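Proximal thread matrix protein 1 (Mytilus galloprovincialis, PDB 4CN9) probably binds collagen in the proximal byssal threads of mussels, through tandem von Willebrand factor type A domains, with zinc occupying a MIDAS motif. Local coordinates at residues A[78-82]-A[126-132]; A[282-286]-A[430-434]; A[369-373]-A[401-407]. All blocks are in the same frame, centred on the assembly; numbering follows the deposited sequence.

Contact 1 of 3, residues A[78-82]-A[126-132]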
loop_
_atom_site.group_PDB
_atom_site.type_symbol
_atom_site.label_atom_id
_atom_site.label_comp_id
_atom_site.label_asym_id
_atom_site.label_seq_id
_atom_site.Cartn_x
_atom_site.Cartn_y
_atom_site.Cartn_z
ATOM N N LYS A 78 0.337 9.797 23.903
ATOM C CA LYS A 78 -0.891 9.293 24.497
ATOM C C LYS A 78 -2.089 10.107 24.030
ATOM O O LYS A 78 -3.154 9.560 23.715
ATOM C CB LYS A 78 -0.801 9.338 26.021
ATOM C CG LYS A 78 0.095 8.278 26.602
ATOM C CD LYS A 78 0.221 8.410 28.092
ATOM C CE LYS A 78 0.987 7.230 28.668
ATOM N NZ LYS A 78 0.954 7.217 30.140
ATOM N N ASP A 79 -1.917 11.426 24.006
ATOM C CA ASP A 79 -2.988 12.328 23.589
ATOM C C ASP A 79 -3.385 12.076 22.142
ATOM O O ASP A 79 -4.574 12.060 21.797
ATOM C CB ASP A 79 -2.564 13.785 23.805
ATOM C CG ASP A 79 -2.499 14.157 25.282
ATOM O OD1 ASP A 79 -3.002 13.376 26.112
ATOM O OD2 ASP A 79 -1.956 15.229 25.615
ATOM N N PHE A 80 -2.389 11.857 21.296
ATOM C CA PHE A 80 -2.650 11.547 19.905
ATOM C C PHE A 80 -3.513 10.287 19.797
ATOM O O PHE A 80 -4.455 10.246 19.011
ATOM C CB PHE A 80 -1.333 11.389 19.138
ATOM C CG PHE A 80 -1.516 11.030 17.697
ATOM C CD1 PHE A 80 -1.907 11.986 16.779
ATOM C CD2 PHE A 80 -1.315 9.731 17.259
ATOM C CE1 PHE A 80 -2.073 11.665 15.453
ATOM C CE2 PHE A 80 -1.492 9.401 15.933
ATOM C CZ PHE A 80 -1.870 10.372 15.027
ATOM N N VAL A 81 -3.205 9.271 20.599
ATOM C CA VAL A 81 -3.931 8.005 20.518
ATOM C C VAL A 81 -5.353 8.177 21.047
ATOM O O VAL A 81 -6.295 7.603 20.518
ATOM C CB VAL A 81 -3.191 6.878 21.279
ATOM C CG1 VAL A 81 -3.991 5.585 21.252
ATOM C CG2 VAL A 81 -1.807 6.666 20.670
ATOM N N LYS A 82 -5.503 8.993 22.085
ATOM C CA LYS A 82 -6.825 9.354 22.579
ATOM C C LYS A 82 -7.671 10.006 21.496
ATOM O O LYS A 82 -8.863 9.740 21.385
ATOM C CB LYS A 82 -6.703 10.306 23.763
ATOM C CG LYS A 82 -6.198 9.663 25.006
ATOM C CD LYS A 82 -6.162 10.665 26.158
ATOM C CE LYS A 82 -5.478 10.058 27.361
ATOM N NZ LYS A 82 -5.198 11.065 28.414
ATOM N N LYS A 126 -9.656 5.511 26.844
ATOM C CA LYS A 126 -8.771 6.661 27.008
ATOM C C LYS A 126 -8.029 6.635 28.351
ATOM O O LYS A 126 -6.850 6.987 28.425
ATOM C CB LYS A 126 -9.538 7.972 26.770
ATOM C CG LYS A 126 -9.930 8.152 25.293
ATOM C CD LYS A 126 -10.456 9.543 24.959
ATOM C CE LYS A 126 -11.806 9.826 25.616
ATOM N NZ LYS A 126 -12.162 11.260 25.418
ATOM N N LYS A 127 -8.717 6.189 29.398
ATOM C CA LYS A 127 -8.111 5.995 30.709
ATOM C C LYS A 127 -7.040 4.902 30.650
ATOM O O LYS A 127 -5.957 5.040 31.225
ATOM C CB LYS A 127 -9.198 5.616 31.721
ATOM C CG LYS A 127 -8.703 5.210 33.097
ATOM C CD LYS A 127 -8.275 6.400 33.934
ATOM C CE LYS A 127 -7.993 5.980 35.381
ATOM N NZ LYS A 127 -7.140 6.975 36.102
ATOM N N GLY A 128 -7.340 3.817 29.944
ATOM C CA GLY A 128 -6.342 2.785 29.706
ATOM C C GLY A 128 -5.085 3.347 29.074
ATOM O O GLY A 128 -3.980 3.032 29.495
ATOM N N ILE A 129 -5.248 4.190 28.056
ATOM C CA ILE A 129 -4.108 4.814 27.384
ATOM C C ILE A 129 -3.320 5.695 28.362
ATOM O O ILE A 129 -2.079 5.634 28.437
ATOM C CB ILE A 129 -4.587 5.652 26.192
ATOM C CG1 ILE A 129 -5.109 4.733 25.075
ATOM C CG2 ILE A 129 -3.474 6.551 25.672
ATOM C CD1 ILE A 129 -5.996 5.441 24.084
ATOM N N GLN A 130 -4.044 6.504 29.132
ATOM C CA GLN A 130 -3.408 7.390 30.100
ATOM C C GLN A 130 -2.599 6.606 31.148
ATOM O O GLN A 130 -1.523 7.037 31.580
ATOM C CB GLN A 130 -4.460 8.269 30.794
ATOM C CG GLN A 130 -3.847 9.319 31.705
ATOM C CD GLN A 130 -2.809 10.163 30.984
ATOM O OE1 GLN A 130 -3.011 10.574 29.845
ATOM N NE2 GLN A 130 -1.683 10.413 31.641
ATOM N N ASP A 131 -3.114 5.448 31.537
ATOM C CA ASP A 131 -2.513 4.648 32.592
ATOM C C ASP A 131 -1.336 3.802 32.125
ATOM O O ASP A 131 -0.701 3.141 32.937
ATOM C CB ASP A 131 -3.551 3.715 33.211
ATOM C CG ASP A 131 -4.531 4.442 34.108
ATOM O OD1 ASP A 131 -4.245 5.594 34.504
ATOM O OD2 ASP A 131 -5.587 3.856 34.407
ATOM N N MET A 132 -1.047 3.808 30.830
ATOM C CA MET A 132 0.084 3.036 30.316
ATOM C C MET A 132 1.380 3.517 30.916
ATOM O O MET A 132 1.612 4.721 31.021
ATOM C CB MET A 132 0.220 3.181 28.805
ATOM C CG MET A 132 -0.844 2.538 27.973
ATOM S SD MET A 132 -0.656 3.141 26.268
ATOM C CE MET A 132 0.951 2.455 25.885
#

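Contact 2 of 3, residues A[282-286]-A[430-434]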
loop_
_atom_site.group_PDB
_atom_site.type_symbol
_atom_site.label_atom_id
_atom_site.label_comp_id
_atom_site.label_asym_id
_atom_site.label_seq_id
_atom_site.Cartn_x
_atom_site.Cartn_y
_atom_site.Cartn_z
ATOM N N ASP A 282 -4.944 -11.771 -21.079
ATOM C CA ASP A 282 -5.524 -12.631 -20.054
ATOM C C ASP A 282 -6.036 -11.819 -18.865
ATOM O O ASP A 282 -7.081 -12.124 -18.298
ATOM C CB ASP A 282 -4.532 -13.701 -19.586
ATOM C CG ASP A 282 -4.292 -14.786 -20.642
ATOM O OD1 ASP A 282 -5.026 -14.810 -21.645
ATOM O OD2 ASP A 282 -3.365 -15.610 -20.469
ATOM N N ILE A 283 -5.319 -10.756 -18.516
ATOM C CA ILE A 283 -5.751 -9.857 -17.454
ATOM C C ILE A 283 -7.042 -9.153 -17.823
ATOM O O ILE A 283 -7.976 -9.066 -17.018
ATOM C CB ILE A 283 -4.633 -8.838 -17.126
ATOM C CG1 ILE A 283 -3.480 -9.585 -16.458
ATOM C CG2 ILE A 283 -5.155 -7.701 -16.234
ATOM C CD1 ILE A 283 -2.242 -8.777 -16.316
ATOM N N VAL A 284 -7.119 -8.663 -19.056
ATOM C CA VAL A 284 -8.335 -8.014 -19.525
ATOM C C VAL A 284 -9.545 -8.941 -19.358
ATOM O O VAL A 284 -10.620 -8.515 -18.922
ATOM C CB VAL A 284 -8.187 -7.550 -20.991
ATOM C CG1 VAL A 284 -9.521 -7.153 -21.576
ATOM C CG2 VAL A 284 -7.193 -6.374 -21.069
ATOM N N ASP A 285 -9.362 -10.207 -19.718
ATOM C CA ASP A 285 -10.448 -11.187 -19.652
ATOM C C ASP A 285 -10.966 -11.449 -18.242
ATOM O O ASP A 285 -12.059 -11.978 -18.081
ATOM C CB ASP A 285 -10.012 -12.517 -20.285
ATOM C CG ASP A 285 -10.153 -12.517 -21.794
ATOM O OD1 ASP A 285 -10.960 -11.713 -22.333
ATOM O OD2 ASP A 285 -9.464 -13.339 -22.443
ATOM N N ARG A 286 -10.195 -11.085 -17.222
ATOM C CA ARG A 286 -10.606 -11.330 -15.849
ATOM C C ARG A 286 -11.536 -10.257 -15.309
ATOM O O ARG A 286 -12.111 -10.422 -14.232
ATOM C CB ARG A 286 -9.382 -11.489 -14.942
ATOM C CG ARG A 286 -8.497 -12.645 -15.355
ATOM C CD ARG A 286 -9.111 -13.971 -14.960
ATOM N NE ARG A 286 -9.128 -14.109 -13.512
ATOM C CZ ARG A 286 -8.198 -14.739 -12.807
ATOM N NH1 ARG A 286 -7.171 -15.323 -13.411
ATOM N NH2 ARG A 286 -8.305 -14.795 -11.492
ATOM N N MET A 430 0.353 -14.448 -12.571
ATOM C CA MET A 430 -0.926 -13.963 -13.075
ATOM C C MET A 430 -1.987 -13.744 -11.992
ATOM O O MET A 430 -2.621 -12.688 -11.941
ATOM C CB MET A 430 -1.454 -14.966 -14.098
ATOM C CG MET A 430 -2.881 -14.756 -14.502
ATOM S SD MET A 430 -2.921 -13.465 -15.726
ATOM C CE MET A 430 -2.144 -14.347 -17.104
ATOM N N GLU A 431 -2.201 -14.736 -11.135
ATOM C CA GLU A 431 -3.268 -14.634 -10.144
ATOM C C GLU A 431 -3.004 -13.485 -9.183
ATOM O O GLU A 431 -3.906 -12.714 -8.858
ATOM C CB GLU A 431 -3.417 -15.928 -9.339
ATOM C CG GLU A 431 -3.978 -17.089 -10.126
ATOM C CD GLU A 431 -5.197 -16.705 -10.933
ATOM O OE1 GLU A 431 -6.168 -16.178 -10.342
ATOM O OE2 GLU A 431 -5.172 -16.917 -12.165
ATOM N N ASP A 432 -1.766 -13.383 -8.720
ATOM C CA ASP A 432 -1.395 -12.321 -7.803
ATOM C C ASP A 432 -1.525 -10.959 -8.472
ATOM O O ASP A 432 -1.973 -10.003 -7.843
ATOM C CB ASP A 432 0.029 -12.525 -7.279
ATOM C CG ASP A 432 0.118 -13.633 -6.247
ATOM O OD1 ASP A 432 -0.921 -13.955 -5.637
ATOM O OD2 ASP A 432 1.230 -14.175 -6.040
ATOM N N VAL A 433 -1.158 -10.857 -9.742
ATOM C CA VAL A 433 -1.257 -9.560 -10.420
ATOM C C VAL A 433 -2.712 -9.156 -10.614
ATOM O O VAL A 433 -3.059 -8.014 -10.385
ATOM C CB VAL A 433 -0.454 -9.511 -11.741
ATOM C CG1 VAL A 433 -0.780 -8.256 -12.535
ATOM C CG2 VAL A 433 1.040 -9.576 -11.437
ATOM N N VAL A 434 -3.566 -10.104 -11.001
ATOM C CA VAL A 434 -5.003 -9.849 -11.151
ATOM C C VAL A 434 -5.651 -9.341 -9.854
ATOM O O VAL A 434 -6.465 -8.408 -9.892
ATOM C CB VAL A 434 -5.740 -11.114 -11.685
ATOM C CG1 VAL A 434 -7.240 -10.976 -11.567
ATOM C CG2 VAL A 434 -5.348 -11.377 -13.143
#

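Contact 3 of 3, residues A[369-373]-A[401-407]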
loop_
_atom_site.group_PDB
_atom_site.type_symbol
_atom_site.label_atom_id
_atom_site.label_comp_id
_atom_site.label_asym_id
_atom_site.label_seq_id
_atom_site.Cartn_x
_atom_site.Cartn_y
_atom_site.Cartn_z
ATOM N N THR A 369 8.781 -4.435 -17.566
ATOM C CA THR A 369 10.051 -4.095 -18.218
ATOM C C THR A 369 11.067 -5.240 -18.191
ATOM O O THR A 369 11.097 -6.048 -17.256
ATOM C CB THR A 369 10.710 -2.862 -17.571
ATOM O OG1 THR A 369 11.814 -2.428 -18.379
ATOM C CG2 THR A 369 11.192 -3.177 -16.157
ATOM N N ASP A 370 11.898 -5.279 -19.228
ATOM C CA ASP A 370 13.015 -6.201 -19.319
ATOM C C ASP A 370 14.362 -5.448 -19.331
ATOM O O ASP A 370 15.392 -6.037 -19.605
ATOM C CB ASP A 370 12.878 -7.104 -20.564
ATOM C CG ASP A 370 13.583 -6.541 -21.826
ATOM O OD1 ASP A 370 13.621 -5.302 -22.056
ATOM O OD2 ASP A 370 14.100 -7.375 -22.616
ATOM N N GLY A 371 14.349 -4.158 -19.011
ATOM C CA GLY A 371 15.575 -3.373 -18.978
ATOM C C GLY A 371 15.608 -2.306 -17.899
ATOM O O GLY A 371 14.604 -2.031 -17.252
ATOM N N GLN A 372 16.765 -1.673 -17.725
ATOM C CA GLN A 372 16.880 -0.594 -16.750
ATOM C C GLN A 372 16.543 0.747 -17.402
ATOM O O GLN A 372 16.637 0.898 -18.613
ATOM C CB GLN A 372 18.282 -0.566 -16.131
ATOM C CG GLN A 372 19.355 0.074 -16.990
ATOM C CD GLN A 372 20.060 -0.930 -17.883
ATOM O OE1 GLN A 372 19.428 -1.808 -18.476
ATOM N NE2 GLN A 372 21.387 -0.801 -17.987
ATOM N N ASN A 373 16.132 1.719 -16.600
ATOM C CA ASN A 373 15.754 3.017 -17.132
ATOM C C ASN A 373 16.904 3.700 -17.878
ATOM O O ASN A 373 18.073 3.576 -17.483
ATOM C CB ASN A 373 15.264 3.955 -16.025
ATOM C CG ASN A 373 14.504 5.155 -16.587
ATOM O OD1 ASN A 373 13.604 4.997 -17.408
ATOM N ND2 ASN A 373 14.866 6.350 -16.156
ATOM N N GLY A 401 17.697 -8.428 -17.349
ATOM C CA GLY A 401 18.095 -7.099 -17.775
ATOM C C GLY A 401 17.543 -5.941 -16.953
ATOM O O GLY A 401 18.016 -4.820 -17.085
ATOM N N PHE A 402 16.531 -6.197 -16.127
ATOM C CA PHE A 402 15.912 -5.142 -15.344
ATOM C C PHE A 402 16.615 -4.984 -14.001
ATOM O O PHE A 402 17.429 -5.829 -13.590
ATOM C CB PHE A 402 14.423 -5.441 -15.120
ATOM C CG PHE A 402 14.188 -6.604 -14.212
ATOM C CD1 PHE A 402 14.117 -7.888 -14.714
ATOM C CD2 PHE A 402 14.076 -6.416 -12.844
ATOM C CE1 PHE A 402 13.914 -8.972 -13.862
ATOM C CE2 PHE A 402 13.886 -7.487 -11.997
ATOM C CZ PHE A 402 13.814 -8.769 -12.510
ATOM N N LEU A 403 16.288 -3.897 -13.312
ATOM C CA LEU A 403 16.784 -3.654 -11.965
ATOM C C LEU A 403 15.628 -3.617 -10.973
ATOM O O LEU A 403 14.679 -2.834 -11.127
ATOM C CB LEU A 403 17.530 -2.324 -11.899
ATOM C CG LEU A 403 18.852 -2.266 -12.644
ATOM C CD1 LEU A 403 19.353 -0.839 -12.676
ATOM C CD2 LEU A 403 19.846 -3.181 -11.970
ATOM N N LYS A 404 15.725 -4.452 -9.948
ATOM C CA LYS A 404 14.656 -4.592 -8.966
ATOM C C LYS A 404 14.482 -3.332 -8.121
ATOM O O LYS A 404 13.386 -3.045 -7.630
ATOM C CB LYS A 404 14.945 -5.786 -8.052
ATOM C CG LYS A 404 13.789 -6.097 -7.123
ATOM C CD LYS A 404 13.929 -7.444 -6.443
ATOM C CE LYS A 404 12.689 -7.730 -5.606
ATOM N NZ LYS A 404 12.851 -8.939 -4.749
ATOM N N SER A 405 15.575 -2.601 -7.922
ATOM C CA SER A 405 15.534 -1.327 -7.209
ATOM C C SER A 405 14.535 -0.368 -7.865
ATOM O O SER A 405 13.765 0.315 -7.187
ATOM C CB SER A 405 16.923 -0.690 -7.246
ATOM O OG SER A 405 17.440 -0.814 -8.557
ATOM N N GLU A 406 14.561 -0.323 -9.191
ATOM C CA GLU A 406 13.679 0.549 -9.955
ATOM C C GLU A 406 12.220 0.094 -9.860
ATOM O O GLU A 406 11.312 0.926 -9.740
ATOM C CB GLU A 406 14.148 0.630 -11.416
ATOM C CG GLU A 406 15.541 1.238 -11.541
ATOM C CD GLU A 406 16.034 1.449 -12.975
ATOM O OE1 GLU A 406 15.531 0.802 -13.928
ATOM O OE2 GLU A 406 16.958 2.281 -13.138
ATOM N N LEU A 407 12.000 -1.219 -9.895
ATOM C CA LEU A 407 10.660 -1.759 -9.689
ATOM C C LEU A 407 10.146 -1.316 -8.325
ATOM O O LEU A 407 9.011 -0.860 -8.188
ATOM C CB LEU A 407 10.661 -3.278 -9.781
ATOM C CG LEU A 407 11.138 -3.911 -11.088
ATOM C CD1 LEU A 407 11.029 -5.412 -10.963
ATOM C CD2 LEU A 407 10.364 -3.379 -12.285
HETATM O O HOH W 1 15.569 -8.816 -18.938
HETATM O O HOH W 2 14.551 -1.867 -14.378
HETATM O O HOH W 3 19.920 -4.400 -19.319
#

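Contact 1 of 3, residues A[78-82]-A[126-132]
With CG beside the backbone N (chi1 -74°) and the chain extended from there on, Lys78 slides past Ile129 and brings its ammonium to the carbonyls of Gln130 and Met132; Lys82, one turn later, stretches out in the same way to the amide of Gln130. Lys78 NZ donates to Met132 O at 2.7 Å, in the carbonyl plane, and to Gln130 O at 2.9 Å, which it meets from well above the plane. Lys82 NZ reaches Gln130 OE1 at 2.7 Å, while the other end of that amide is bonded to Gln75, an arrangement that fixes its flip. The segments 78-82 and 126-130 run antiparallel, with axes 9.5 Å apart at 167°. Between them Ile129 CD1 presses closely on Val81 CG1 (3.5 Å), and Ile129 CG2 lies 3.9 Å from Lys78 CB. The aliphatic parts of Lys82 and Lys126 cross, CG to CG at 4.0 Å, while the Lys126 ammonium goes to Asp86. A buried lysine thus spends its charge on backbone oxygens at and just beyond the C-terminal end of helix 122-130, where the helix dipole would probably help stabilise the protonated form.

Contact 2 of 3, residues A[282-286]-A[430-434]
Ile283 and Val434 are the nearest backbone neighbours, CA to CA 6.3 Å, where the C-terminal part of helix 272-285 meets the first turn of helix 430-437. Met430 lies against Asp282 and Ile283: its CG stands anti to the backbone N, and the chain bends at chi2 and chi3, which lays SD and CE against them. Met430 CE comes within 3.5 Å of Asp282 CB, the two side chains crossing at about a right angle, and Met430 SD rests 4.0 Å from Ile283 CG1. Deeper in, Ile283 CD1 touches Val433 CG1 at 4.1 Å. Toward the surface, Arg286 is folded at chi2 (-75°) and chi3 (-68°), which turns its guanidinium end-on to Glu431. NH1 of Arg286 donates to Glu431 OE2 at 2.8 Å and NH2 to Glu431 OE1, also at 2.8 Å; both bonds are nearly straight and arrive on the syn sides of the carboxylate. The two flat groups lie only 15° from coplanar, a bidentate salt bridge that fixes the rotation of each. Val434 CG1 sits over one guanidinium face, toward its rim. Beneath this pair of helices lies the central sheet of the second domain: Ile283 packs on Phe257 of strand 253-260 and Val433 on Phe418 of strand 417-420, while Asp285 packs on helix 318-327, where it forms a salt bridge with Lys322.

Contact 3 of 3, residues A[369-373]-A[401-407]
The end of strand 362-369, at Thr369, and the loop after it are held here, in the second von Willebrand factor type A domain, against the turn that leads from Gly401 into helix 404-410. Glu406 carries the polar link. Its CG lies beside the backbone N (chi1 -62°) and the chain is extended, so the carboxylate reaches the loop backbone: Asn373 N donates to the syn lone pair of Glu406 OE1 (2.9 Å, N-H...O 160°). Gln372 CA also comes within 3.4 Å of this oxygen. A water that accepts a bond from Leu403 N lies 2.9 Å from the same Glu406 OE1 and close to Gly371 O, linking Leu403, Glu406 and the loop. Replacing Glu406 by an alanine would probably leave the Asn373 N-H without its acceptor and this water without one of its partners, setting the loop freer to move. Beside the carboxylate, Leu403 CD1 packs on Gln372 CB at 3.6 Å. Further back the two backbones pass closely, Gly371 CA pointing a C-H at Gly401 O (3.4 Å), and two more waters bridge Asp370 O to Gly401 N and Gln372 OE1 to Gly401 O. On the inner side, Thr369 CG2 touches Leu407 CD2 at 4.0 Å and also borders Phe402 CB, while Thr369 OG1 donates to Gly371 O at 3.0 Å and steadies the turn. Asp370 turns its CB away from 401-407; its OD2 is hydrogen-bonded to Ser264 OG, and its N-H bonds to Asp260. In sequence Asp260, Ser264 and Asp370 correspond to Asp61, Ser65 and Asp174 of the first domain, where Ser63, Ser65 and Asp174 bind zinc; the position is consistent with the MIDAS-bearing, C-terminal edge of the sheet in a vWA fold.

How the contacts relate
Contact 1 belongs to the first von Willebrand factor type A domain, and contacts 2 and 3 to the second, on the opposite side of the chain's centre; contact 1 lies about 45 Å from contact 2 and about 46 Å from contact 3, between centres. Along the chain contact 1 closes before the others open, whereas contact 3 is nested within the loop that contact 2 closes. Contacts 2 and 3 share one six-stranded mixed sheet, with centres about 22 Å apart and nearest atoms about 11 Å apart. Contacts 1 and 2 join helices flanking their sheets, and contact 3 joins the loop after strand 362-369 to the start of helix 404-410; none of the three bridges the two domains.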